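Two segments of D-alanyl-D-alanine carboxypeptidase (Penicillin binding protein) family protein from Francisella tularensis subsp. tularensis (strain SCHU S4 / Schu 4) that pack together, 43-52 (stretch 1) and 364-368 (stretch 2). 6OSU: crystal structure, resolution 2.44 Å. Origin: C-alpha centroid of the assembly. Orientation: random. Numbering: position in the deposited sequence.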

# COMPACT_ATOMS: atom_id res chain seq x y z
N MET A 43 3.10 -6.23 -3.64
CA MET A 43 2.71 -5.55 -4.86
C MET A 43 3.52 -4.27 -5.01
O MET A 43 3.74 -3.55 -4.04
CB MET A 43 1.21 -5.24 -4.86
CG MET A 43 0.76 -4.22 -5.88
SD MET A 43 -0.97 -3.76 -5.68
CE MET A 43 -1.78 -5.32 -6.02
N ASP A 44 3.95 -3.99 -6.24
CA ASP A 44 4.59 -2.72 -6.54
C ASP A 44 3.54 -1.62 -6.70
O ASP A 44 2.48 -1.85 -7.28
CB ASP A 44 5.45 -2.82 -7.80
CG ASP A 44 6.06 -1.49 -8.21
OD1 ASP A 44 5.44 -0.77 -9.01
OD2 ASP A 44 7.15 -1.16 -7.70
N TYR A 45 3.86 -0.43 -6.19
CA TYR A 45 2.85 0.62 -6.10
C TYR A 45 2.55 1.23 -7.46
O TYR A 45 1.38 1.41 -7.83
CB TYR A 45 3.30 1.69 -5.11
CG TYR A 45 2.49 2.96 -5.21
CD1 TYR A 45 1.15 2.98 -4.82
CD2 TYR A 45 3.05 4.13 -5.70
CE1 TYR A 45 0.41 4.14 -4.91
CE2 TYR A 45 2.31 5.29 -5.79
CZ TYR A 45 0.99 5.29 -5.40
OH TYR A 45 0.25 6.44 -5.50
N ARG A 46 3.59 1.55 -8.23
CA ARG A 46 3.37 2.28 -9.48
C ARG A 46 2.84 1.37 -10.59
O ARG A 46 2.01 1.81 -11.40
CB ARG A 46 4.66 2.97 -9.91
CG ARG A 46 4.97 4.22 -9.10
CD ARG A 46 6.25 4.89 -9.55
NE ARG A 46 7.42 4.03 -9.33
CZ ARG A 46 8.67 4.41 -9.55
NH1 ARG A 46 8.93 5.64 -10.00
NH2 ARG A 46 9.67 3.57 -9.32
N THR A 47 3.29 0.13 -10.66
CA THR A 47 2.84 -0.77 -11.71
C THR A 47 1.63 -1.59 -11.31
O THR A 47 0.94 -2.13 -12.19
CB THR A 47 3.96 -1.73 -12.13
OG1 THR A 47 4.32 -2.56 -11.02
CG2 THR A 47 5.19 -0.96 -12.62
N GLY A 48 1.35 -1.71 -10.02
CA GLY A 48 0.36 -2.66 -9.56
C GLY A 48 0.77 -4.11 -9.68
O GLY A 48 -0.02 -4.99 -9.31
N ASP A 49 1.98 -4.38 -10.17
CA ASP A 49 2.43 -5.75 -10.36
C ASP A 49 2.61 -6.47 -9.03
O ASP A 49 3.06 -5.89 -8.04
CB ASP A 49 3.76 -5.77 -11.13
CG ASP A 49 3.59 -5.38 -12.58
OD1 ASP A 49 2.44 -5.32 -13.06
OD2 ASP A 49 4.62 -5.13 -13.25
N ILE A 50 2.26 -7.75 -9.03
CA ILE A 50 2.44 -8.63 -7.88
C ILE A 50 3.73 -9.42 -8.09
O ILE A 50 3.88 -10.11 -9.10
CB ILE A 50 1.24 -9.57 -7.71
CG1 ILE A 50 -0.02 -8.75 -7.39
CG2 ILE A 50 1.52 -10.61 -6.64
CD1 ILE A 50 -1.31 -9.52 -7.61
N VAL A 51 4.65 -9.31 -7.14
CA VAL A 51 5.95 -9.98 -7.25
C VAL A 51 6.06 -11.19 -6.34
O VAL A 51 7.00 -11.99 -6.51
CB VAL A 51 7.11 -9.01 -6.98
CG1 VAL A 51 7.07 -7.85 -7.97
CG2 VAL A 51 7.07 -8.50 -5.54
N SER A 52 5.15 -11.36 -5.38
CA SER A 52 5.19 -12.47 -4.44
C SER A 52 3.83 -12.59 -3.78
O SER A 52 3.24 -11.57 -3.39
CB SER A 52 6.29 -12.27 -3.39
OG SER A 52 6.29 -13.32 -2.44
N ILE A 364 4.26 -0.34 -21.74
CA ILE A 364 4.61 -1.52 -20.97
C ILE A 364 5.54 -1.04 -19.87
O ILE A 364 6.75 -0.86 -20.09
CB ILE A 364 5.26 -2.62 -21.82
CG1 ILE A 364 4.30 -3.10 -22.91
CG2 ILE A 364 5.65 -3.79 -20.93
CD1 ILE A 364 4.83 -4.28 -23.71
N TYR A 365 4.98 -0.79 -18.69
CA TYR A 365 5.72 -0.35 -17.51
C TYR A 365 5.56 -1.46 -16.48
O TYR A 365 4.46 -1.65 -15.94
CB TYR A 365 5.19 0.99 -17.01
CG TYR A 365 5.97 1.60 -15.87
CD1 TYR A 365 7.33 1.89 -16.01
CD2 TYR A 365 5.35 1.92 -14.67
CE1 TYR A 365 8.05 2.45 -14.97
CE2 TYR A 365 6.06 2.49 -13.63
CZ TYR A 365 7.40 2.75 -13.78
OH TYR A 365 8.10 3.32 -12.74
N LYS A 366 6.64 -2.20 -16.22
CA LYS A 366 6.55 -3.45 -15.48
C LYS A 366 7.60 -3.51 -14.38
O LYS A 366 8.69 -2.95 -14.50
CB LYS A 366 6.70 -4.65 -16.44
CG LYS A 366 6.17 -5.96 -15.89
CD LYS A 366 6.32 -7.09 -16.91
CE LYS A 366 6.22 -8.46 -16.25
NZ LYS A 366 4.82 -8.88 -15.95
N THR A 367 7.25 -4.21 -13.30
CA THR A 367 8.18 -4.52 -12.23
C THR A 367 8.82 -5.87 -12.54
O THR A 367 8.15 -6.91 -12.53
CB THR A 367 7.46 -4.55 -10.88
OG1 THR A 367 6.88 -3.26 -10.62
CG2 THR A 367 8.44 -4.90 -9.76
N VAL A 368 10.12 -5.86 -12.82
CA VAL A 368 10.83 -7.06 -13.26
C VAL A 368 12.07 -7.24 -12.40
O VAL A 368 12.55 -6.28 -11.77
CB VAL A 368 11.20 -6.99 -14.76
CG1 VAL A 368 9.94 -6.91 -15.61
CG2 VAL A 368 12.10 -5.80 -15.03

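The loop joining two strand segments of stretch 1 packs against the strand 364-368, and Thr 367 lies at the centre of the contact. Asp 49 supplies the hydrogen bond between the stretches: the amide N of Thr 367 donates to Asp 49 OD2 at 2.8 Å, with a nearly linear N-H...O angle of 175°. An m rotamer (chi1 -71°) carries the carboxylate to this backbone amide, and the same OD2 lies 3.2 Å from CG of Lys 366. The CA-to-CB bond of Lys 366 points away overall, with chi1 to chi3 all t.

The loop is held in shape largely by Asp 44. Its t rotamer (chi1 176°) places OD1 where it accepts from both the amide N and OG1 of Thr 47, each at 2.9 Å. Thr 47 adopts the p rotamer (chi1 63°), in which OG1 donates to Asp 44 while also accepting from the amide N of Asp 49 at 3.1 Å. A backbone bond from Asp 44 N to Asp 49 O (2.8 Å) closes the turn, and Gly 48 passes through it at a positive phi of 70°, a value that favours glycine.

This arrangement presents Thr 47 OG1 to Thr 367 OG1 at 2.7 Å, a short approach whose hydrogen-bonding geometry remains open. With chi1 at -60° (m), Thr 367 sets OG1 beside this polar cluster and CG2 against Val 51, whose CG1 lies 3.7 Å from that methyl.

The methyl of Thr 47 serves a separate contact: CG2 lies 3.5 Å from both the carbonyl O and ring atom CD2 of Tyr 365. The tyrosine's CA-to-CB bond points sideways, but its t rotamer (chi1 -174°) brings the ring nearer the loop. Its OH sits over one face of the Arg 46 guanidinium, 3.4 Å from CZ, while Arg 46 CB lies at the ring edge.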